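PDB 5UBU: putative acetamidase/formamidase from Yersinia enterocolitica subsp. palearctica serotype O:3, which probably hydrolyses carbon-nitrogen bonds other than peptide bonds in linear amides, and carries two metal ions modelled as sodium. Local coordinates for residues V58-A63 / F237-T242; I170-V175 / I218-A223; E262-I267 / Y286-D291. One frame throughout, in Å; residues are numbered along the deposited sequence.

Interaction 1 of 3, residues V58-A63 / F237-T242; sequences VDTRDA and FASITT
The D59 side chain lies side by side with that of I240, both pointing the same way, with the carboxylate oxygen D59 OD1 4.1 Å from I240 CG1. F237, the one aromatic residue here, points away from segment 58-63, and its ring packs on P111, Y166 and A221, so F237 meets D62 through main-chain atoms. V58 and T241 form an antiparallel hydrogen-bonded pair, V58 N 2.7 Å from T241 O and T241 N 2.9 Å from V58 O. One step on, T60 N donates to S239 O; the return bond from S239 N to T60 O, 3.4 Å, is weak.

Beside this ladder runs a row of hydroxyls. Both T60 OG1 (chi1 67°) and S239 OG (chi1 73°) sit between their own backbone N and carbonyl carbon, where they hydrogen-bond to each other at 2.6 Å. S239 OG is also hydrogen-bonded to T241 OG1 at 2.8 Å, so it is shared by two threonines. At the other end, T60 OG1 bonds a water that donates to F237 O and, weakly, to R61 O, linking the two segments beyond the last direct T60-S239 bonds. Beyond it D62 OD1 takes G66 N, and R61 forms salt bridges with E30 and E65.

This is antiparallel pairing of strands 55-59 and 239-248 inside a large mixed sheet, whose V58 and S239 side packs on strand 214-222 of a second sheet.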
ATOM      1  N   VAL B  58     -21.781  16.950 -26.330  1.00 47.18           N
ATOM      2  CA  VAL B  58     -21.924  17.344 -24.931  1.00 47.08           C
ATOM      3  C   VAL B  58     -21.231  18.661 -24.570  1.00 47.62           C
ATOM      4  O   VAL B  58     -20.051  18.829 -24.840  1.00 47.21           O
ATOM      5  CB  VAL B  58     -21.329  16.265 -23.998  1.00 45.89           C
ATOM      6  CG1 VAL B  58     -21.633  16.605 -22.544  1.00 45.45           C
ATOM      7  CG2 VAL B  58     -21.894  14.895 -24.331  1.00 45.66           C
ATOM      8  N   ASP B  59     -21.979  19.576 -23.948  1.00 48.29           N
ATOM      9  CA  ASP B  59     -21.453  20.851 -23.466  1.00 48.95           C
ATOM     10  C   ASP B  59     -21.079  20.631 -21.995  1.00 48.53           C
ATOM     11  O   ASP B  59     -21.868  20.910 -21.094  1.00 48.93           O
ATOM     12  CB  ASP B  59     -22.493  21.972 -23.587  1.00 50.32           C
ATOM     13  CG  ASP B  59     -22.806  22.350 -25.041  1.00 51.81           C
ATOM     14  OD1 ASP B  59     -22.043  21.963 -25.954  1.00 51.87           O
ATOM     15  OD2 ASP B  59     -23.808  23.069 -25.264  1.00 52.10           O
ATOM     16  N   THR B  60     -19.876  20.118 -21.757  1.00 47.78           N
ATOM     17  CA  THR B  60     -19.419  19.827 -20.393  1.00 47.17           C
ATOM     18  C   THR B  60     -19.012  21.064 -19.599  1.00 47.99           C
ATOM     19  O   THR B  60     -18.678  22.094 -20.167  1.00 48.80           O
ATOM     20  CB  THR B  60     -18.192  18.883 -20.383  1.00 46.24           C
ATOM     21  OG1 THR B  60     -17.054  19.546 -20.946  1.00 46.34           O
ATOM     22  CG2 THR B  60     -18.470  17.605 -21.149  1.00 45.81           C
ATOM     23  N   ARG B  61     -19.052  20.932 -18.280  1.00 47.94           N
ATOM     24  CA  ARG B  61     -18.633  21.973 -17.357  1.00 48.58           C
ATOM     25  C   ARG B  61     -17.308  21.533 -16.737  1.00 48.24           C
ATOM     26  O   ARG B  61     -17.025  20.338 -16.658  1.00 47.21           O
ATOM     27  CB  ARG B  61     -19.687  22.211 -16.275  1.00 48.81           C
ATOM     28  CG  ARG B  61     -20.901  22.945 -16.788  1.00 49.66           C
ATOM     29  CD  ARG B  61     -21.892  23.235 -15.662  1.00 50.51           C
ATOM     30  NE  ARG B  61     -23.000  24.070 -16.139  1.00 52.32           N
ATOM     31  CZ  ARG B  61     -24.058  24.430 -15.412  1.00 52.52           C
ATOM     32  NH1 ARG B  61     -25.004  25.186 -15.952  1.00 52.63           N
ATOM     33  NH2 ARG B  61     -24.188  24.030 -14.151  1.00 52.73           N
ATOM     34  N   ASP B  62     -16.500  22.498 -16.290  1.00 49.47           N
ATOM     35  CA  ASP B  62     -15.209  22.165 -15.703  1.00 49.43           C
ATOM     36  C   ASP B  62     -15.393  21.454 -14.359  1.00 47.61           C
ATOM     37  O   ASP B  62     -16.493  21.406 -13.819  1.00 47.23           O
ATOM     38  CB  ASP B  62     -14.280  23.403 -15.607  1.00 51.76           C
ATOM     39  CG  ASP B  62     -14.702  24.423 -14.527  1.00 53.83           C
ATOM     40  OD1 ASP B  62     -15.465  24.077 -13.602  1.00 54.94           O
ATOM     41  OD2 ASP B  62     -14.213  25.587 -14.570  1.00 54.70           O
ATOM     42  N   ALA B  63     -14.305  20.917 -13.828  1.00 45.87           N
ATOM     43  CA  ALA B  63     -14.329  20.195 -12.555  1.00 45.50           C
ATOM     44  C   ALA B  63     -14.853  20.988 -11.352  1.00 45.98           C
ATOM     45  O   ALA B  63     -15.309  20.387 -10.374  1.00 45.61           O
ATOM     46  CB  ALA B  63     -12.941  19.675 -12.244  1.00 45.76           C
ATOM     47  N   PHE B 237     -11.208  22.284 -17.881  1.00 48.70           N
ATOM     48  CA  PHE B 237     -11.915  23.244 -18.741  1.00 49.21           C
ATOM     49  C   PHE B 237     -13.297  22.752 -19.188  1.00 48.49           C
ATOM     50  O   PHE B 237     -13.614  21.569 -19.107  1.00 46.98           O
ATOM     51  CB  PHE B 237     -11.044  23.643 -19.960  1.00 49.79           C
ATOM     52  CG  PHE B 237     -11.020  22.630 -21.084  1.00 49.40           C
ATOM     53  CD1 PHE B 237     -10.533  21.355 -20.896  1.00 48.49           C
ATOM     54  CD2 PHE B 237     -11.420  22.992 -22.365  1.00 50.23           C
ATOM     55  CE1 PHE B 237     -10.502  20.439 -21.946  1.00 48.18           C
ATOM     56  CE2 PHE B 237     -11.372  22.075 -23.417  1.00 49.91           C
ATOM     57  CZ  PHE B 237     -10.906  20.803 -23.201  1.00 48.83           C
ATOM     58  N   ALA B 238     -14.116  23.711 -19.619  1.00 49.29           N
ATOM     59  CA  ALA B 238     -15.446  23.465 -20.129  1.00 49.06           C
ATOM     60  C   ALA B 238     -15.240  23.144 -21.610  1.00 49.09           C
ATOM     61  O   ALA B 238     -14.507  23.864 -22.294  1.00 49.30           O
ATOM     62  CB  ALA B 238     -16.316  24.695 -19.946  1.00 50.07           C
ATOM     63  N   SER B 239     -15.881  22.078 -22.102  1.00 48.69           N
ATOM     64  CA  SER B 239     -15.690  21.652 -23.495  1.00 48.92           C
ATOM     65  C   SER B 239     -16.933  21.275 -24.266  1.00 48.99           C
ATOM     66  O   SER B 239     -18.011  21.107 -23.701  1.00 49.09           O
ATOM     67  CB  SER B 239     -14.811  20.399 -23.525  1.00 48.01           C
ATOM     68  OG  SER B 239     -15.532  19.262 -23.059  1.00 47.06           O
ATOM     69  N   ILE B 240     -16.729  21.131 -25.576  1.00 49.14           N
ATOM     70  CA  ILE B 240     -17.738  20.676 -26.510  1.00 49.37           C
ATOM     71  C   ILE B 240     -17.163  19.331 -26.929  1.00 48.58           C
ATOM     72  O   ILE B 240     -16.319  19.258 -27.825  1.00 48.80           O
ATOM     73  CB  ILE B 240     -17.907  21.602 -27.734  1.00 50.53           C
ATOM     74  CG1 ILE B 240     -18.304  23.016 -27.286  1.00 51.50           C
ATOM     75  CG2 ILE B 240     -18.961  21.029 -28.678  1.00 50.64           C
ATOM     76  CD1 ILE B 240     -18.454  24.018 -28.408  1.00 52.75           C
ATOM     77  N   THR B 241     -17.582  18.278 -26.235  1.00 47.84           N
ATOM     78  CA  THR B 241     -17.111  16.918 -26.494  1.00 47.15           C
ATOM     79  C   THR B 241     -18.131  16.183 -27.333  1.00 47.44           C
ATOM     80  O   THR B 241     -19.284  16.055 -26.928  1.00 47.72           O
ATOM     81  CB  THR B 241     -16.888  16.150 -25.175  1.00 45.99           C
ATOM     82  OG1 THR B 241     -15.881  16.816 -24.404  1.00 45.84           O
ATOM     83  CG2 THR B 241     -16.459  14.722 -25.440  1.00 45.39           C
ATOM     84  N   THR B 242     -17.699  15.709 -28.501  1.00 47.62           N
ATOM     85  CA  THR B 242     -18.558  14.961 -29.405  1.00 47.93           C
ATOM     86  C   THR B 242     -18.182  13.490 -29.333  1.00 47.30           C
ATOM     87  O   THR B 242     -17.028  13.130 -29.555  1.00 47.03           O
ATOM     88  CB  THR B 242     -18.448  15.473 -30.855  1.00 48.89           C
ATOM     89  OG1 THR B 242     -18.865  16.838 -30.909  1.00 49.54           O
ATOM     90  CG2 THR B 242     -19.348  14.667 -31.795  1.00 49.37           C
TER
HETATM   91  O   HOH W   1     -15.492  19.876 -18.745  1.00 32.56           O

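Interaction 2 of 3, residues I170-V175 / I218-A223; sequences IGTLSV and IGDAHA. With NA (sodium ion), chain G; NA (sodium ion), chain H.
I170 and I218 cross at about a right angle, with I170 CG2 resting 3.9 Å from I218 CG1. That same I218 CG1 takes L173 CD1 at 4.0 Å, and here the two side chains meet obliquely; I218 is extended with CG1 anti to its backbone N (chi1 -171°), so its CG1 touches both apolar neighbours. A221 lies beyond I170 on the same side. This apolar face packs on M109, V104, T241 and I243 of the neighbouring sheet.

T172 and D220 lie on the other side and also cross at about a right angle, T172 CG2 coming to 3.8 Å from D220 CB. T172 OG1 is hydrogen-bonded to Q87. Between the strands, G171 N donates to D220 O and T172 N to G219 O. G171, with no side chain, lies close beside the D220 carboxylate and the H222 imidazole, and its CA is 4.0 Å from H222 CE1.

D220 CG is anti to the backbone N (chi1 -175°), and from there its carboxylate serves both metals. OD1 binds the sodium ion of chain G at 2.3 Å, with OD2 a longer second contact, while OD2 binds the sodium ion of chain H at 2.2 Å. H222 NE2 joins the first ion at 2.3 Å, and D220 O lies over one face of the imidazole, toward its rim. E236 adds a ligand to the first ion; N193, D195 and a water bind the second. The two ions are 3.2 Å apart. Strand 214-222 thus brings D220 and H222 to a two-metal site with a bridging aspartate, the paired strand 169-175 lying alongside.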
ATOM      1  N   ILE B 170     -11.070  13.039 -21.613  1.00 45.17           N
ATOM      2  CA  ILE B 170     -12.113  13.010 -20.603  1.00 44.27           C
ATOM      3  C   ILE B 170     -11.599  12.356 -19.327  1.00 43.10           C
ATOM      4  O   ILE B 170     -11.062  11.256 -19.348  1.00 42.87           O
ATOM      5  CB  ILE B 170     -13.356  12.264 -21.136  1.00 44.23           C
ATOM      6  CG1 ILE B 170     -14.007  13.058 -22.281  1.00 44.74           C
ATOM      7  CG2 ILE B 170     -14.375  12.018 -20.030  1.00 43.98           C
ATOM      8  CD1 ILE B 170     -14.580  14.404 -21.873  1.00 45.10           C
ATOM      9  N   GLY B 171     -11.775  13.053 -18.216  1.00 42.65           N
ATOM     10  CA  GLY B 171     -11.348  12.566 -16.915  1.00 42.00           C
ATOM     11  C   GLY B 171     -12.355  11.610 -16.311  1.00 41.40           C
ATOM     12  O   GLY B 171     -11.966  10.610 -15.719  1.00 41.12           O
ATOM     13  N   THR B 172     -13.642  11.924 -16.451  1.00 41.35           N
ATOM     14  CA  THR B 172     -14.717  11.084 -15.912  1.00 41.38           C
ATOM     15  C   THR B 172     -15.655  10.560 -16.995  1.00 41.25           C
ATOM     16  O   THR B 172     -16.438  11.311 -17.557  1.00 41.70           O
ATOM     17  CB  THR B 172     -15.590  11.832 -14.872  1.00 41.96           C
ATOM     18  OG1 THR B 172     -16.217  12.965 -15.487  1.00 42.97           O
ATOM     19  CG2 THR B 172     -14.760  12.292 -13.677  1.00 41.88           C
ATOM     20  N   LEU B 173     -15.556   9.269 -17.279  1.00 40.58           N
ATOM     21  CA  LEU B 173     -16.404   8.603 -18.260  1.00 40.51           C
ATOM     22  C   LEU B 173     -16.898   7.348 -17.549  1.00 40.17           C
ATOM     23  O   LEU B 173     -16.100   6.526 -17.113  1.00 39.55           O
ATOM     24  CB  LEU B 173     -15.625   8.253 -19.528  1.00 40.36           C
ATOM     25  CG  LEU B 173     -16.452   7.636 -20.663  1.00 40.83           C
ATOM     26  CD1 LEU B 173     -17.550   8.599 -21.118  1.00 41.32           C
ATOM     27  CD2 LEU B 173     -15.573   7.233 -21.841  1.00 40.92           C
ATOM     28  N   SER B 174     -18.210   7.189 -17.421  1.00 40.41           N
ATOM     29  CA  SER B 174     -18.727   6.034 -16.693  1.00 40.28           C
ATOM     30  C   SER B 174     -20.150   5.624 -17.004  1.00 40.47           C
ATOM     31  O   SER B 174     -20.878   6.313 -17.709  1.00 40.73           O
ATOM     32  CB  SER B 174     -18.648   6.347 -15.193  1.00 40.19           C
ATOM     33  OG  SER B 174     -19.375   7.516 -14.884  1.00 40.60           O
ATOM     34  N   VAL B 175     -20.511   4.462 -16.470  1.00 40.18           N
ATOM     35  CA  VAL B 175     -21.862   3.924 -16.571  1.00 40.57           C
ATOM     36  C   VAL B 175     -22.308   3.630 -15.139  1.00 40.47           C
ATOM     37  O   VAL B 175     -21.476   3.486 -14.245  1.00 40.03           O
ATOM     38  CB  VAL B 175     -21.960   2.689 -17.480  1.00 40.80           C
ATOM     39  CG1 VAL B 175     -21.757   3.090 -18.926  1.00 40.91           C
ATOM     40  CG2 VAL B 175     -20.969   1.612 -17.071  1.00 40.44           C
ATOM     41  N   ILE B 218     -20.672  11.531 -18.380  1.00 42.22           N
ATOM     42  CA  ILE B 218     -19.426  12.090 -18.925  1.00 42.36           C
ATOM     43  C   ILE B 218     -19.151  13.454 -18.296  1.00 42.87           C
ATOM     44  O   ILE B 218     -20.065  14.130 -17.824  1.00 43.15           O
ATOM     45  CB  ILE B 218     -19.485  12.159 -20.477  1.00 42.83           C
ATOM     46  CG1 ILE B 218     -18.132  12.536 -21.071  1.00 42.51           C
ATOM     47  CG2 ILE B 218     -20.581  13.123 -20.947  1.00 43.69           C
ATOM     48  CD1 ILE B 218     -18.101  12.485 -22.584  1.00 42.83           C
ATOM     49  N   GLY B 219     -17.882  13.841 -18.252  1.00 43.36           N
ATOM     50  CA  GLY B 219     -17.499  15.143 -17.691  1.00 44.19           C
ATOM     51  C   GLY B 219     -16.027  15.277 -17.412  1.00 44.35           C
ATOM     52  O   GLY B 219     -15.242  14.425 -17.806  1.00 43.82           O
ATOM     53  N   ASP B 220     -15.662  16.370 -16.744  1.00 45.63           N
ATOM     54  CA  ASP B 220     -14.274  16.640 -16.352  1.00 46.11           C
ATOM     55  C   ASP B 220     -13.291  16.562 -17.531  1.00 45.22           C
ATOM     56  O   ASP B 220     -12.417  15.701 -17.584  1.00 44.57           O
ATOM     57  CB  ASP B 220     -13.881  15.680 -15.211  1.00 46.76           C
ATOM     58  CG  ASP B 220     -12.486  15.949 -14.638  1.00 47.97           C
ATOM     59  OD1 ASP B 220     -11.989  17.102 -14.634  1.00 50.50           O
ATOM     60  OD2 ASP B 220     -11.906  14.970 -14.150  1.00 49.88           O
ATOM     61  N   ALA B 221     -13.453  17.470 -18.481  1.00 45.18           N
ATOM     62  CA  ALA B 221     -12.566  17.521 -19.628  1.00 45.14           C
ATOM     63  C   ALA B 221     -11.228  18.137 -19.205  1.00 45.00           C
ATOM     64  O   ALA B 221     -11.197  19.060 -18.380  1.00 44.82           O
ATOM     65  CB  ALA B 221     -13.196  18.344 -20.739  1.00 45.96           C
ATOM     66  N   HIS B 222     -10.129  17.596 -19.738  1.00 45.00           N
ATOM     67  CA  HIS B 222      -8.786  18.114 -19.456  1.00 45.43           C
ATOM     68  C   HIS B 222      -8.130  18.548 -20.752  1.00 45.58           C
ATOM     69  O   HIS B 222      -8.203  17.835 -21.739  1.00 45.22           O
ATOM     70  CB  HIS B 222      -7.855  17.077 -18.823  1.00 45.42           C
ATOM     71  CG  HIS B 222      -8.280  16.597 -17.479  1.00 45.54           C
ATOM     72  ND1 HIS B 222      -8.041  15.315 -17.049  1.00 45.25           N
ATOM     73  CD2 HIS B 222      -8.965  17.209 -16.486  1.00 46.49           C
ATOM     74  CE1 HIS B 222      -8.515  15.172 -15.824  1.00 45.57           C
ATOM     75  NE2 HIS B 222      -9.091  16.302 -15.463  1.00 47.02           N
ATOM     76  N   ALA B 223      -7.485  19.711 -20.744  1.00 46.20           N
ATOM     77  CA  ALA B 223      -6.786  20.211 -21.935  1.00 46.84           C
ATOM     78  C   ALA B 223      -5.461  19.475 -22.112  1.00 46.46           C
ATOM     79  O   ALA B 223      -4.901  19.449 -23.199  1.00 46.89           O
ATOM     80  CB  ALA B 223      -6.549  21.709 -21.829  1.00 48.04           C
TER
HETATM   81 NA    NA G 401     -10.048  17.082 -13.483  1.00 22.46          NA
HETATM   82 NA    NA H 402     -10.563  14.056 -12.634  1.00 26.09          NA
HETATM   83  O   HOH W   2      -9.051  14.581 -10.201  0.50 15.81           O

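Interaction 3 of 3, residues E262-I267 / Y286-D291; sequences ETIMSI and YWLVAD
A helix lying on the face of a β-sheet is built here from neighbouring elements of the chain: strand 263-270 leads shortly into helix 273-291, whose last turns come back over it through W287 and L288. I264 and W287 reach toward each other tip to tip. I264 CD1 lies over one face of the indole in a CH-pi contact, 4.0 Å from the centroid of the six-membered ring and only 10° off its normal. I264 CB touches the far corner, 3.6 Å from W287 CH2.

CG of W287 is anti to the backbone N (chi1 -174°), which starts the indole off toward the strand. Strand 263-270 is an inner strand of the large mixed sheet, flanked by 257-260 and 319-326, and R257 from the first of these makes a cation-pi contact with the indole. Near the ring plane, at its edge, are M265 O, 3.5 Å from W287 CZ3, and S266 OG, 3.6 Å from W287 CE3. S266 OG is hydrogen-bonded to D283, one turn earlier on the helix. Alongside, L288 CD2 meets I264 CD1 at 4.2 Å, and L288 goes on to pack against L325 and L303.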
ATOM      1  N   GLU B 262      -3.216   2.395 -32.060  1.00 55.22           N
ATOM      2  CA  GLU B 262      -2.062   1.530 -31.808  1.00 55.27           C
ATOM      3  C   GLU B 262      -2.156   0.481 -30.695  1.00 52.21           C
ATOM      4  O   GLU B 262      -1.412  -0.494 -30.745  1.00 52.69           O
ATOM      5  CB  GLU B 262      -0.804   2.394 -31.608  1.00 56.82           C
ATOM      6  CG  GLU B 262      -0.471   3.253 -32.837  1.00 60.27           C
ATOM      7  CD  GLU B 262       0.933   3.850 -32.849  1.00 62.02           C
ATOM      8  OE1 GLU B 262       1.735   3.702 -31.884  1.00 60.56           O
ATOM      9  OE2 GLU B 262       1.246   4.482 -33.880  1.00 65.49           O
ATOM     10  N   THR B 263      -3.049   0.639 -29.722  1.00 49.64           N
ATOM     11  CA  THR B 263      -3.119  -0.333 -28.608  1.00 47.47           C
ATOM     12  C   THR B 263      -4.506  -0.668 -28.071  1.00 46.11           C
ATOM     13  O   THR B 263      -5.505  -0.060 -28.442  1.00 45.96           O
ATOM     14  CB  THR B 263      -2.372   0.226 -27.355  1.00 45.80           C
ATOM     15  OG1 THR B 263      -3.123   1.304 -26.780  1.00 44.26           O
ATOM     16  CG2 THR B 263      -0.974   0.713 -27.700  1.00 46.89           C
ATOM     17  N   ILE B 264      -4.519  -1.666 -27.191  1.00 44.79           N
ATOM     18  CA  ILE B 264      -5.700  -2.066 -26.438  1.00 43.91           C
ATOM     19  C   ILE B 264      -5.217  -1.876 -24.990  1.00 42.54           C
ATOM     20  O   ILE B 264      -4.016  -1.975 -24.726  1.00 41.15           O
ATOM     21  CB  ILE B 264      -6.180  -3.515 -26.706  1.00 43.83           C
ATOM     22  CG1 ILE B 264      -5.184  -4.557 -26.195  1.00 43.09           C
ATOM     23  CG2 ILE B 264      -6.469  -3.706 -28.184  1.00 46.08           C
ATOM     24  CD1 ILE B 264      -5.690  -5.970 -26.315  1.00 43.55           C
HETATM   25  N   MSE B 265      -6.137  -1.603 -24.066  1.00 42.31           N
HETATM   26  CA  MSE B 265      -5.763  -1.373 -22.680  1.00 41.92           C
HETATM   27  C   MSE B 265      -6.825  -1.759 -21.704  1.00 39.91           C
HETATM   28  O   MSE B 265      -8.001  -1.559 -21.961  1.00 41.07           O
HETATM   29  CB  MSE B 265      -5.494   0.137 -22.563  1.00 44.58           C
HETATM   30  CG  MSE B 265      -5.124   0.634 -21.152  1.00 46.13           C
HETATM   31 SE   MSE B 265      -5.403   2.596 -20.974  1.00 50.27          SE
HETATM   32  CE  MSE B 265      -3.763   3.120 -21.904  1.00 50.45           C
ATOM     33  N   SER B 266      -6.409  -2.343 -20.583  1.00 37.57           N
ATOM     34  CA  SER B 266      -7.318  -2.708 -19.498  1.00 36.20           C
ATOM     35  C   SER B 266      -7.075  -1.671 -18.410  1.00 35.23           C
ATOM     36  O   SER B 266      -5.927  -1.428 -18.026  1.00 34.38           O
ATOM     37  CB  SER B 266      -7.048  -4.109 -18.979  1.00 35.55           C
ATOM     38  OG  SER B 266      -7.406  -5.087 -19.935  1.00 36.44           O
ATOM     39  N   ILE B 267      -8.150  -1.069 -17.912  1.00 35.06           N
ATOM     40  CA  ILE B 267      -8.056  -0.012 -16.906  1.00 34.98           C
ATOM     41  C   ILE B 267      -8.537  -0.457 -15.534  1.00 34.05           C
ATOM     42  O   ILE B 267      -9.720  -0.665 -15.332  1.00 34.64           O
ATOM     43  CB  ILE B 267      -8.873   1.214 -17.361  1.00 36.20           C
ATOM     44  CG1 ILE B 267      -8.386   1.675 -18.746  1.00 37.74           C
ATOM     45  CG2 ILE B 267      -8.765   2.344 -16.338  1.00 36.01           C
ATOM     46  CD1 ILE B 267      -9.216   2.770 -19.379  1.00 38.85           C
ATOM     47  N   TYR B 286      -6.589 -11.864 -19.239  1.00 36.04           N
ATOM     48  CA  TYR B 286      -7.836 -12.579 -19.488  1.00 37.22           C
ATOM     49  C   TYR B 286      -8.448 -12.196 -20.848  1.00 38.07           C
ATOM     50  O   TYR B 286      -9.095 -13.024 -21.513  1.00 39.01           O
ATOM     51  CB  TYR B 286      -8.867 -12.383 -18.377  1.00 36.79           C
ATOM     52  CG  TYR B 286      -8.512 -12.956 -17.020  1.00 36.72           C
ATOM     53  CD1 TYR B 286      -7.665 -14.066 -16.881  1.00 37.59           C
ATOM     54  CD2 TYR B 286      -9.164 -12.498 -15.877  1.00 36.32           C
ATOM     55  CE1 TYR B 286      -7.388 -14.600 -15.626  1.00 37.40           C
ATOM     56  CE2 TYR B 286      -8.908 -13.052 -14.632  1.00 36.28           C
ATOM     57  CZ  TYR B 286      -8.025 -14.103 -14.511  1.00 36.84           C
ATOM     58  OH  TYR B 286      -7.770 -14.642 -13.270  1.00 37.29           O
ATOM     59  N   TRP B 287      -8.227 -10.946 -21.246  1.00 37.00           N
ATOM     60  CA  TRP B 287      -8.719 -10.432 -22.514  1.00 37.79           C
ATOM     61  C   TRP B 287      -7.961 -11.094 -23.663  1.00 39.37           C
ATOM     62  O   TRP B 287      -8.571 -11.527 -24.649  1.00 41.20           O
ATOM     63  CB  TRP B 287      -8.599  -8.902 -22.522  1.00 36.76           C
ATOM     64  CG  TRP B 287      -9.188  -8.183 -23.695  1.00 37.75           C
ATOM     65  CD1 TRP B 287     -10.089  -8.670 -24.605  1.00 39.37           C
ATOM     66  CD2 TRP B 287      -9.099  -6.780 -23.946  1.00 37.39           C
ATOM     67  NE1 TRP B 287     -10.462  -7.685 -25.477  1.00 40.10           N
ATOM     68  CE2 TRP B 287      -9.884  -6.508 -25.087  1.00 38.89           C
ATOM     69  CE3 TRP B 287      -8.392  -5.730 -23.343  1.00 36.32           C
ATOM     70  CZ2 TRP B 287      -9.982  -5.236 -25.642  1.00 39.20           C
ATOM     71  CZ3 TRP B 287      -8.489  -4.461 -23.893  1.00 36.73           C
ATOM     72  CH2 TRP B 287      -9.284  -4.225 -25.030  1.00 38.26           C
ATOM     73  N   LEU B 288      -6.641 -11.213 -23.515  1.00 38.78           N
ATOM     74  CA  LEU B 288      -5.802 -11.849 -24.529  1.00 40.14           C
ATOM     75  C   LEU B 288      -6.153 -13.333 -24.704  1.00 41.76           C
ATOM     76  O   LEU B 288      -6.131 -13.845 -25.824  1.00 43.90           O
ATOM     77  CB  LEU B 288      -4.319 -11.678 -24.186  1.00 39.26           C
ATOM     78  CG  LEU B 288      -3.801 -10.236 -24.196  1.00 38.21           C
ATOM     79  CD1 LEU B 288      -2.391 -10.153 -23.646  1.00 37.56           C
ATOM     80  CD2 LEU B 288      -3.865  -9.637 -25.591  1.00 39.45           C
ATOM     81  N   VAL B 289      -6.486 -14.010 -23.603  1.00 40.78           N
ATOM     82  CA  VAL B 289      -6.855 -15.430 -23.652  1.00 42.13           C
ATOM     83  C   VAL B 289      -8.237 -15.643 -24.282  1.00 43.53           C
ATOM     84  O   VAL B 289      -8.432 -16.550 -25.087  1.00 45.91           O
ATOM     85  CB  VAL B 289      -6.820 -16.070 -22.237  1.00 40.96           C
ATOM     86  CG1 VAL B 289      -7.438 -17.465 -22.226  1.00 42.61           C
ATOM     87  CG2 VAL B 289      -5.395 -16.121 -21.714  1.00 40.19           C
ATOM     88  N   ALA B 290      -9.181 -14.786 -23.922  1.00 42.61           N
ATOM     89  CA  ALA B 290     -10.560 -14.894 -24.401  1.00 43.61           C
ATOM     90  C   ALA B 290     -10.768 -14.536 -25.869  1.00 45.29           C
ATOM     91  O   ALA B 290     -11.362 -15.305 -26.608  1.00 47.39           O
ATOM     92  CB  ALA B 290     -11.478 -14.040 -23.530  1.00 41.85           C
ATOM     93  N   ASP B 291     -10.267 -13.375 -26.284  1.00 44.87           N
ATOM     94  CA  ASP B 291     -10.470 -12.878 -27.654  1.00 46.50           C
ATOM     95  C   ASP B 291      -9.298 -12.936 -28.640  1.00 47.07           C
ATOM     96  O   ASP B 291      -9.521 -12.775 -29.838  1.00 48.71           O
ATOM     97  CB  ASP B 291     -10.932 -11.411 -27.579  1.00 45.99           C
ATOM     98  CG  ASP B 291     -12.245 -11.231 -26.812  1.00 45.70           C
ATOM     99  OD1 ASP B 291     -12.920 -12.239 -26.506  1.00 46.71           O
ATOM    100  OD2 ASP B 291     -12.598 -10.061 -26.528  1.00 45.07           O
TER

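Interactions 1 and 2 are neighbours, with centres about 9 Å apart, and interaction 2 is nested within the chain loop that interaction 1 closes. They touch directly: F237 N probably donates to A221 O at 3.3 Å, and S239 OG packs on A221 CB. Interaction 2 supplies D220 and H222 to the sodium sites, while the D62 side chain of interaction 1 stands about 8 Å from a sodium ion. Interaction 3 is remote, its centre about 29 Å from that of interaction 1, on the opposite side of the chain's centre, and about 22 Å from that of interaction 2. Even so, 239-248 and 263-270 are strands of one sheet, joining interactions 1 and 3.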